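Local structure of germination protein (Bacillus megaterium, 6O59) at residues A[160-174]-A[181-193]. The protein probably takes part in sensing germinants during spore germination as the A subunit of receptor GerK3; this chain is that subunit's N-terminal domain. Sequence-based numbering, arbitrary orientation.
Sequences VRRIIKTPDLWLESM and KTDVTLMYIHGIA
Trp170 stacks on His190 at one end of an antiparallel strand pair. The two side chains run alongside each other. The imidazole lies over the six-membered ring of Trp170 as an offset stack, with planes at 9° and centroids 4.0 Å apart. His190 CB also sits over the six-membered ring of Trp170, 3.6 Å from the ring centroid, a CH-pi contact. With CG of His190 anti to the backbone N (chi1 167°), its ring extends over the indole. Tyr188 comes to the edge of the indole instead, its OH 3.3 Å from Trp170 CE3 and in the ring plane. Trp170 CB lies over a face of the phenol, toward its rim. Trp170 NE1 bonds weakly to Pro167 O, also at the indole edge.

Met187 points to the other side of the sheet. Met187 CG packs 3.6 Å from Leu171 CD1, the two chains side by side. Beyond CG the chain is extended (chi2 -180°), and its sulfur end meets Val160 of helix 153-163 tip to tip; Met187 SD is 3.8 Å from Val160 CG1. On this side, Ser173 OG and Thr185 OG1 share a hydrogen bond of 2.9 Å. Leu157 also touches Leu171, Thr185 and Met187, while helix 195-206 packs on Leu186 and Tyr188. Glu172 forms a salt bridge with Arg202 of that helix.

Paired backbone bonds link Trp170 with Tyr188, Glu172 with Leu186 and Met174 with Val184. His190 N extends the ladder to Asp168 O. The whole is a beta hairpin, with 169-176 as the outermost strand of a five-stranded antiparallel sheet flanked by helices.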
# COMPACT_ATOMS: atom_id res chain seq x y z
N VAL A 160 5.56 3.10 -7.34
CA VAL A 160 6.60 2.42 -6.55
C VAL A 160 6.13 0.97 -6.25
O VAL A 160 6.88 0.02 -6.49
CB VAL A 160 6.96 3.19 -5.25
CG1 VAL A 160 7.97 2.40 -4.42
CG2 VAL A 160 7.48 4.60 -5.55
N ARG A 161 4.88 0.82 -5.75
CA ARG A 161 4.21 -0.45 -5.42
C ARG A 161 4.21 -1.47 -6.57
O ARG A 161 4.02 -2.66 -6.33
CB ARG A 161 2.75 -0.18 -5.02
CG ARG A 161 2.58 0.36 -3.60
CD ARG A 161 3.02 -0.65 -2.57
NE ARG A 161 2.38 -0.41 -1.29
CZ ARG A 161 2.82 -0.88 -0.14
NH1 ARG A 161 3.93 -1.61 -0.09
NH2 ARG A 161 2.19 -0.59 0.99
N ARG A 162 4.33 -0.98 -7.81
CA ARG A 162 4.33 -1.80 -9.01
C ARG A 162 5.69 -2.42 -9.24
O ARG A 162 5.77 -3.50 -9.82
CB ARG A 162 3.91 -0.96 -10.21
CG ARG A 162 2.41 -0.85 -10.34
CD ARG A 162 1.99 -0.30 -11.69
NE ARG A 162 0.54 -0.09 -11.80
CZ ARG A 162 -0.07 1.09 -11.67
NH1 ARG A 162 0.64 2.17 -11.36
NH2 ARG A 162 -1.38 1.18 -11.83
N ILE A 163 6.76 -1.73 -8.75
CA ILE A 163 8.18 -2.13 -8.84
C ILE A 163 8.61 -2.92 -7.59
O ILE A 163 9.19 -4.00 -7.72
CB ILE A 163 9.09 -0.88 -9.07
CG1 ILE A 163 8.57 -0.02 -10.23
CG2 ILE A 163 10.55 -1.30 -9.28
CD1 ILE A 163 9.46 1.08 -10.65
N ILE A 164 8.37 -2.37 -6.38
CA ILE A 164 8.74 -3.04 -5.12
C ILE A 164 7.51 -3.79 -4.63
O ILE A 164 6.57 -3.16 -4.14
CB ILE A 164 9.29 -2.03 -4.06
CG1 ILE A 164 10.49 -1.22 -4.59
CG2 ILE A 164 9.65 -2.71 -2.73
CD1 ILE A 164 11.78 -1.98 -4.79
N LYS A 165 7.49 -5.12 -4.79
CA LYS A 165 6.33 -5.93 -4.40
C LYS A 165 6.56 -6.70 -3.04
O LYS A 165 6.30 -7.91 -2.92
CB LYS A 165 5.92 -6.89 -5.54
CG LYS A 165 5.62 -6.22 -6.88
CD LYS A 165 5.13 -7.27 -7.88
CE LYS A 165 5.02 -6.77 -9.31
NZ LYS A 165 6.35 -6.68 -9.99
N THR A 166 7.00 -5.99 -2.02
CA THR A 166 7.17 -6.62 -0.70
C THR A 166 6.16 -6.04 0.33
O THR A 166 5.94 -4.82 0.36
CB THR A 166 8.62 -6.49 -0.18
OG1 THR A 166 8.70 -7.09 1.12
CG2 THR A 166 9.10 -5.06 -0.06
N PRO A 167 5.60 -6.88 1.24
CA PRO A 167 4.75 -6.31 2.30
C PRO A 167 5.59 -5.54 3.32
O PRO A 167 5.04 -4.85 4.16
CB PRO A 167 4.08 -7.54 2.92
CG PRO A 167 4.97 -8.67 2.62
CD PRO A 167 5.74 -8.35 1.39
N ASP A 168 6.93 -5.64 3.24
CA ASP A 168 7.87 -4.96 4.13
C ASP A 168 8.03 -3.48 3.75
O ASP A 168 8.58 -2.70 4.53
CB ASP A 168 9.23 -5.68 4.19
CG ASP A 168 9.24 -6.95 5.03
OD1 ASP A 168 8.26 -7.16 5.79
OD2 ASP A 168 10.23 -7.72 4.94
N LEU A 169 7.50 -3.09 2.56
CA LEU A 169 7.48 -1.69 2.15
C LEU A 169 6.37 -1.00 2.93
O LEU A 169 5.18 -1.27 2.72
CB LEU A 169 7.32 -1.51 0.63
CG LEU A 169 7.25 -0.06 0.12
CD1 LEU A 169 8.43 0.78 0.60
CD2 LEU A 169 7.18 -0.04 -1.39
N TRP A 170 6.78 -0.20 3.92
CA TRP A 170 5.85 0.46 4.82
C TRP A 170 5.72 1.95 4.46
O TRP A 170 6.72 2.63 4.23
CB TRP A 170 6.28 0.25 6.27
CG TRP A 170 6.11 -1.16 6.75
CD1 TRP A 170 5.69 -2.24 6.03
CD2 TRP A 170 6.38 -1.65 8.08
NE1 TRP A 170 5.69 -3.37 6.82
CE2 TRP A 170 6.11 -3.04 8.08
CE3 TRP A 170 6.81 -1.04 9.27
CZ2 TRP A 170 6.23 -3.82 9.23
CZ3 TRP A 170 6.95 -1.83 10.41
CH2 TRP A 170 6.66 -3.20 10.38
N LEU A 171 4.44 2.42 4.29
CA LEU A 171 4.02 3.78 3.91
C LEU A 171 3.34 4.49 5.09
O LEU A 171 2.40 3.93 5.66
CB LEU A 171 3.06 3.74 2.70
CG LEU A 171 3.65 3.60 1.27
CD1 LEU A 171 4.39 2.29 1.05
CD2 LEU A 171 2.54 3.64 0.26
N GLU A 172 3.83 5.69 5.47
CA GLU A 172 3.43 6.49 6.62
C GLU A 172 2.99 7.86 6.11
O GLU A 172 3.81 8.60 5.55
CB GLU A 172 4.61 6.60 7.60
CG GLU A 172 4.22 7.01 9.00
CD GLU A 172 5.39 7.34 9.91
OE1 GLU A 172 6.42 6.61 9.86
OE2 GLU A 172 5.28 8.32 10.67
N SER A 173 1.70 8.15 6.24
CA SER A 173 1.12 9.43 5.83
C SER A 173 1.16 10.42 6.97
O SER A 173 0.95 10.04 8.13
CB SER A 173 -0.30 9.24 5.33
OG SER A 173 -0.24 8.58 4.08
N MET A 174 1.50 11.67 6.67
CA MET A 174 1.57 12.72 7.69
C MET A 174 1.30 14.10 7.07
O MET A 174 1.22 14.23 5.84
CB MET A 174 2.91 12.69 8.49
CG MET A 174 4.16 12.91 7.65
SD MET A 174 5.64 12.18 8.40
CE MET A 174 5.94 13.34 9.81
N LYS A 181 -0.53 23.24 6.60
CA LYS A 181 -0.17 21.82 6.45
C LYS A 181 -0.26 21.32 5.00
O LYS A 181 -1.20 21.64 4.26
CB LYS A 181 -1.02 20.92 7.38
CG LYS A 181 -0.72 21.08 8.88
CD LYS A 181 0.70 20.66 9.29
CE LYS A 181 1.04 21.00 10.74
NZ LYS A 181 1.60 22.37 10.89
N THR A 182 0.71 20.50 4.64
CA THR A 182 0.87 19.81 3.36
C THR A 182 0.89 18.31 3.63
O THR A 182 1.58 17.86 4.55
CB THR A 182 2.16 20.28 2.62
OG1 THR A 182 2.12 21.70 2.42
CG2 THR A 182 2.35 19.60 1.28
N ASP A 183 0.15 17.55 2.82
CA ASP A 183 0.09 16.10 2.92
C ASP A 183 1.36 15.51 2.33
O ASP A 183 1.83 15.94 1.28
CB ASP A 183 -1.16 15.53 2.27
CG ASP A 183 -2.40 15.85 3.06
OD1 ASP A 183 -2.62 15.20 4.09
OD2 ASP A 183 -3.14 16.78 2.67
N VAL A 184 1.92 14.54 3.06
CA VAL A 184 3.17 13.88 2.74
C VAL A 184 3.05 12.39 3.05
O VAL A 184 2.44 12.03 4.06
CB VAL A 184 4.30 14.57 3.57
CG1 VAL A 184 5.43 13.61 3.93
CG2 VAL A 184 4.83 15.79 2.85
N THR A 185 3.64 11.52 2.19
CA THR A 185 3.72 10.09 2.45
C THR A 185 5.22 9.70 2.44
O THR A 185 5.95 9.98 1.48
CB THR A 185 2.83 9.24 1.54
OG1 THR A 185 1.47 9.51 1.88
CG2 THR A 185 3.08 7.74 1.71
N LEU A 186 5.65 9.08 3.53
CA LEU A 186 7.00 8.57 3.80
C LEU A 186 7.05 7.05 3.49
O LEU A 186 6.11 6.34 3.82
CB LEU A 186 7.27 8.84 5.29
CG LEU A 186 8.68 8.63 5.84
CD1 LEU A 186 8.97 9.62 6.92
CD2 LEU A 186 8.85 7.23 6.41
N MET A 187 8.14 6.58 2.88
CA MET A 187 8.37 5.18 2.51
C MET A 187 9.73 4.66 2.99
O MET A 187 10.73 5.37 2.86
CB MET A 187 8.36 5.03 0.99
CG MET A 187 7.09 4.59 0.41
SD MET A 187 7.42 4.53 -1.36
CE MET A 187 5.79 4.75 -1.99
N TYR A 188 9.77 3.39 3.41
CA TYR A 188 10.99 2.68 3.80
C TYR A 188 10.71 1.18 3.81
O TYR A 188 9.56 0.79 4.02
CB TYR A 188 11.54 3.17 5.17
CG TYR A 188 10.63 2.85 6.35
CD1 TYR A 188 9.57 3.69 6.68
CD2 TYR A 188 10.86 1.73 7.15
CE1 TYR A 188 8.73 3.40 7.76
CE2 TYR A 188 10.03 1.43 8.23
CZ TYR A 188 8.97 2.27 8.54
OH TYR A 188 8.16 1.96 9.61
N ILE A 189 11.75 0.35 3.59
CA ILE A 189 11.55 -1.10 3.64
C ILE A 189 11.98 -1.54 5.03
O ILE A 189 13.17 -1.52 5.37
CB ILE A 189 12.24 -1.93 2.50
CG1 ILE A 189 11.78 -1.48 1.10
CG2 ILE A 189 11.96 -3.44 2.69
CD1 ILE A 189 12.58 -2.05 -0.08
N HIS A 190 10.98 -1.93 5.84
CA HIS A 190 11.15 -2.45 7.19
C HIS A 190 12.10 -3.66 7.16
O HIS A 190 11.89 -4.60 6.40
CB HIS A 190 9.78 -2.84 7.75
CG HIS A 190 9.86 -3.67 8.98
ND1 HIS A 190 10.11 -3.10 10.21
CD2 HIS A 190 9.78 -5.01 9.12
CE1 HIS A 190 10.15 -4.11 11.06
NE2 HIS A 190 9.96 -5.28 10.46
N GLY A 191 13.15 -3.61 7.97
CA GLY A 191 14.13 -4.70 8.02
C GLY A 191 15.36 -4.45 7.18
O GLY A 191 16.40 -5.08 7.42
N ILE A 192 15.25 -3.57 6.17
CA ILE A 192 16.37 -3.17 5.31
C ILE A 192 16.83 -1.79 5.81
O ILE A 192 18.01 -1.63 6.11
CB ILE A 192 16.01 -3.22 3.80
CG1 ILE A 192 15.89 -4.69 3.33
CG2 ILE A 192 17.07 -2.49 2.97
CD1 ILE A 192 15.28 -4.95 1.93
N ALA A 193 15.89 -0.84 5.96
CA ALA A 193 16.20 0.48 6.48
C ALA A 193 16.54 0.41 7.97
O ALA A 193 15.92 -0.36 8.71
CB ALA A 193 15.03 1.43 6.26
O HOH W 1 -1.48 12.86 4.80